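PDB 6I60: alpha-rhamnosidase from Dictyoglomus thermophilum, which probably hydrolyses terminal non-reducing alpha-L-rhamnose residues from alpha-L-rhamnosides. Local coordinates for residues A[26-32]-A[125-131]. Sequence-based numbering, arbitrary orientation.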
ATOM      1  N   SER A  26      29.728 -13.254 -26.193  1.00 88.10           N
ATOM      2  CA  SER A  26      28.963 -14.475 -26.008  1.00 79.71           C
ATOM      3  C   SER A  26      27.612 -14.412 -26.708  1.00 72.58           C
ATOM      4  O   SER A  26      27.376 -13.542 -27.552  1.00 71.89           O
ATOM      5  CB  SER A  26      28.760 -14.736 -24.518  1.00 73.85           C
ATOM      6  OG  SER A  26      27.661 -13.972 -24.065  1.00 71.15           O
ATOM      7  N   SER A  27      26.722 -15.338 -26.361  1.00 69.57           N
ATOM      8  CA  SER A  27      25.329 -15.273 -26.776  1.00 65.79           C
ATOM      9  C   SER A  27      24.458 -14.568 -25.748  1.00 68.84           C
ATOM     10  O   SER A  27      23.251 -14.429 -25.969  1.00 67.82           O
ATOM     11  CB  SER A  27      24.785 -16.681 -27.037  1.00 62.18           C
ATOM     12  OG  SER A  27      23.405 -16.747 -26.727  1.00 74.26           O
ATOM     13  N   ASN A  28      25.041 -14.127 -24.629  1.00 69.45           N
ATOM     14  CA  ASN A  28      24.326 -13.374 -23.600  1.00 59.06           C
ATOM     15  C   ASN A  28      24.481 -11.888 -23.911  1.00 55.71           C
ATOM     16  O   ASN A  28      25.285 -11.169 -23.316  1.00 55.14           O
ATOM     17  CB  ASN A  28      24.860 -13.727 -22.219  1.00 58.78           C
ATOM     18  CG  ASN A  28      23.976 -13.225 -21.105  1.00 61.12           C
ATOM     19  OD1 ASN A  28      22.988 -12.531 -21.346  1.00 66.78           O
ATOM     20  ND2 ASN A  28      24.325 -13.573 -19.872  1.00 54.37           N
ATOM     21  N   ILE A  29      23.686 -11.427 -24.882  1.00 58.11           N
ATOM     22  CA  ILE A  29      23.860 -10.089 -25.442  1.00 63.26           C
ATOM     23  C   ILE A  29      23.167  -8.997 -24.639  1.00 60.46           C
ATOM     24  O   ILE A  29      23.433  -7.809 -24.878  1.00 66.22           O
ATOM     25  CB  ILE A  29      23.355 -10.044 -26.898  1.00 65.40           C
ATOM     26  CG1 ILE A  29      21.834  -9.885 -26.930  1.00 56.33           C
ATOM     27  CG2 ILE A  29      23.775 -11.300 -27.649  1.00 60.21           C
ATOM     28  CD1 ILE A  29      21.288  -9.536 -28.293  1.00 48.85           C
ATOM     29  N   TYR A  30      22.297  -9.349 -23.699  1.00 54.34           N
ATOM     30  CA  TYR A  30      21.507  -8.372 -22.959  1.00 55.11           C
ATOM     31  C   TYR A  30      22.045  -8.238 -21.540  1.00 59.76           C
ATOM     32  O   TYR A  30      22.136  -9.229 -20.808  1.00 59.36           O
ATOM     33  CB  TYR A  30      20.033  -8.771 -22.932  1.00 50.34           C
ATOM     34  CG  TYR A  30      19.346  -8.654 -24.271  1.00 58.34           C
ATOM     35  CD1 TYR A  30      19.332  -7.450 -24.962  1.00 53.49           C
ATOM     36  CD2 TYR A  30      18.713  -9.747 -24.846  1.00 56.03           C
ATOM     37  CE1 TYR A  30      18.705  -7.338 -26.187  1.00 48.83           C
ATOM     38  CE2 TYR A  30      18.083  -9.645 -26.069  1.00 57.93           C
ATOM     39  CZ  TYR A  30      18.083  -8.439 -26.736  1.00 58.11           C
ATOM     40  OH  TYR A  30      17.456  -8.335 -27.956  1.00 66.30           O
ATOM     41  N   SER A  31      22.394  -7.014 -21.159  1.00 57.17           N
ATOM     42  CA  SER A  31      22.771  -6.712 -19.790  1.00 55.38           C
ATOM     43  C   SER A  31      21.525  -6.590 -18.917  1.00 57.79           C
ATOM     44  O   SER A  31      20.416  -6.403 -19.426  1.00 57.58           O
ATOM     45  CB  SER A  31      23.582  -5.419 -19.746  1.00 60.43           C
ATOM     46  OG  SER A  31      22.734  -4.283 -19.704  1.00 61.00           O
ATOM     47  N   PRO A  32      21.674  -6.714 -17.598  1.00 53.23           N
ATOM     48  CA  PRO A  32      20.519  -6.525 -16.711  1.00 49.62           C
ATOM     49  C   PRO A  32      19.914  -5.138 -16.879  1.00 51.88           C
ATOM     50  O   PRO A  32      20.620  -4.153 -17.106  1.00 53.06           O
ATOM     51  CB  PRO A  32      21.111  -6.717 -15.311  1.00 51.93           C
ATOM     52  CG  PRO A  32      22.309  -7.571 -15.527  1.00 55.33           C
ATOM     53  CD  PRO A  32      22.866  -7.169 -16.860  1.00 56.28           C
ATOM     54  N   GLN A 125      27.730 -18.023 -19.856  1.00 54.60           N
ATOM     55  CA  GLN A 125      28.098 -17.002 -20.827  1.00 50.70           C
ATOM     56  C   GLN A 125      27.993 -15.629 -20.175  1.00 53.42           C
ATOM     57  O   GLN A 125      26.944 -15.271 -19.629  1.00 55.51           O
ATOM     58  CB  GLN A 125      27.206 -17.094 -22.063  1.00 53.72           C
ATOM     59  CG  GLN A 125      27.120 -18.496 -22.647  1.00 60.51           C
ATOM     60  CD  GLN A 125      26.215 -18.569 -23.861  1.00 69.35           C
ATOM     61  OE1 GLN A 125      26.560 -19.182 -24.872  1.00 69.93           O
ATOM     62  NE2 GLN A 125      25.046 -17.944 -23.765  1.00 72.43           N
ATOM     63  N   GLU A 126      29.084 -14.871 -20.224  1.00 58.57           N
ATOM     64  CA  GLU A 126      29.148 -13.580 -19.556  1.00 55.80           C
ATOM     65  C   GLU A 126      28.405 -12.521 -20.359  1.00 51.74           C
ATOM     66  O   GLU A 126      28.494 -12.473 -21.589  1.00 52.20           O
ATOM     67  CB  GLU A 126      30.606 -13.166 -19.358  1.00 64.08           C
ATOM     68  CG  GLU A 126      30.800 -11.894 -18.556  1.00 65.27           C
ATOM     69  CD  GLU A 126      32.215 -11.366 -18.646  1.00 64.22           C
ATOM     70  OE1 GLU A 126      32.643 -10.645 -17.722  1.00 66.11           O
ATOM     71  OE2 GLU A 126      32.902 -11.675 -19.643  1.00 78.07           O
ATOM     72  N   SER A 127      27.667 -11.668 -19.651  1.00 52.47           N
ATOM     73  CA  SER A 127      26.886 -10.585 -20.226  1.00 60.88           C
ATOM     74  C   SER A 127      27.609  -9.252 -20.061  1.00 59.12           C
ATOM     75  O   SER A 127      28.406  -9.082 -19.135  1.00 61.40           O
ATOM     76  CB  SER A 127      25.511 -10.499 -19.557  1.00 62.72           C
ATOM     77  OG  SER A 127      25.053  -9.159 -19.489  1.00 63.84           O
ATOM     78  N   PRO A 128      27.357  -8.293 -20.952  1.00 58.29           N
ATOM     79  CA  PRO A 128      27.948  -6.960 -20.792  1.00 55.71           C
ATOM     80  C   PRO A 128      27.439  -6.275 -19.534  1.00 56.36           C
ATOM     81  O   PRO A 128      26.450  -6.675 -18.917  1.00 60.93           O
ATOM     82  CB  PRO A 128      27.507  -6.213 -22.055  1.00 49.16           C
ATOM     83  CG  PRO A 128      27.148  -7.281 -23.031  1.00 60.86           C
ATOM     84  CD  PRO A 128      26.614  -8.417 -22.217  1.00 59.82           C
ATOM     85  N   PHE A 129      28.144  -5.215 -19.150  1.00 57.35           N
ATOM     86  CA  PHE A 129      27.761  -4.456 -17.971  1.00 61.38           C
ATOM     87  C   PHE A 129      26.484  -3.669 -18.235  1.00 61.07           C
ATOM     88  O   PHE A 129      26.213  -3.234 -19.357  1.00 63.34           O
ATOM     89  CB  PHE A 129      28.885  -3.507 -17.555  1.00 64.77           C
ATOM     90  CG  PHE A 129      29.733  -4.026 -16.429  1.00 66.80           C
ATOM     91  CD1 PHE A 129      29.216  -4.143 -15.149  1.00 63.05           C
ATOM     92  CD2 PHE A 129      31.050  -4.394 -16.649  1.00 65.27           C
ATOM     93  CE1 PHE A 129      29.995  -4.622 -14.112  1.00 61.74           C
ATOM     94  CE2 PHE A 129      31.835  -4.870 -15.616  1.00 60.69           C
ATOM     95  CZ  PHE A 129      31.306  -4.985 -14.347  1.00 63.54           C
ATOM     96  N   SER A 130      25.690  -3.498 -17.183  1.00 61.73           N
ATOM     97  CA  SER A 130      24.472  -2.714 -17.287  1.00 59.51           C
ATOM     98  C   SER A 130      24.803  -1.229 -17.405  1.00 61.45           C
ATOM     99  O   SER A 130      25.943  -0.796 -17.208  1.00 65.71           O
ATOM    100  CB  SER A 130      23.579  -2.955 -16.073  1.00 59.62           C
ATOM    101  OG  SER A 130      24.083  -2.266 -14.941  1.00 52.25           O
ATOM    102  N   VAL A 131      23.783  -0.439 -17.736  1.00 60.53           N
ATOM    103  CA  VAL A 131      23.947   1.006 -17.773  1.00 55.40           C
ATOM    104  C   VAL A 131      24.161   1.519 -16.356  1.00 61.61           C
ATOM    105  O   VAL A 131      23.502   1.073 -15.407  1.00 65.37           O
ATOM    106  CB  VAL A 131      22.729   1.666 -18.443  1.00 50.97           C
ATOM    107  CG1 VAL A 131      22.612   3.127 -18.040  1.00 53.59           C
ATOM    108  CG2 VAL A 131      22.827   1.534 -19.957  1.00 59.31           C
TER
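Ser26 and Asn28 donate from their side chains to two successive carbonyls of a neighbouring loop, those of Glu126 and Gln125 respectively, although the two segments run side by side in the same direction without a backbone hydrogen bond between them. Ser26 OG gives its proton to Glu126 O at 3.0 Å, reaching it from above the carbonyl plane, and accepts from Asn28 N at 2.7 Å, which closes an ST turn. A serine suits this place because one small hydroxyl, set between its own backbone N and carbonyl carbon (chi1 83°), serves both partners. With alanine in place of Ser26, Glu126 O would probably lose this donor and Asn28 N its acceptor in the turn.

Asn28 has CG anti to its own N (chi1 -167°), which turns the amide toward 125-131. ND2 then meets Gln125 O at 3.1 Å in a nearly straight bond (173°), with the acceptor lying in the amide plane, while Ser127 CB lies over a face of the same amide. Pro128, which has no N-H to offer, sets its CD against Asn28 O at 3.2 Å. Farther along, Ser31 points its CB at the carbonyl oxygens of Pro128 and Phe129, its small hydroxyl fits against Ser130 CA, and Pro32 O rests on Ser130 CB.

Residues 125-131 belong to the Rha78A-like N-terminal immunoglobulin domain, in the loop between strands 112-120 and 133-137; the contact joins them to the lead-in to strand 35-37. Trp119 of strand 112-120 packs against Asn28, Pro32 and Ser127 and donates its indole N-H to Tyr30 O, while Ser130 bonds to Val117 of that strand.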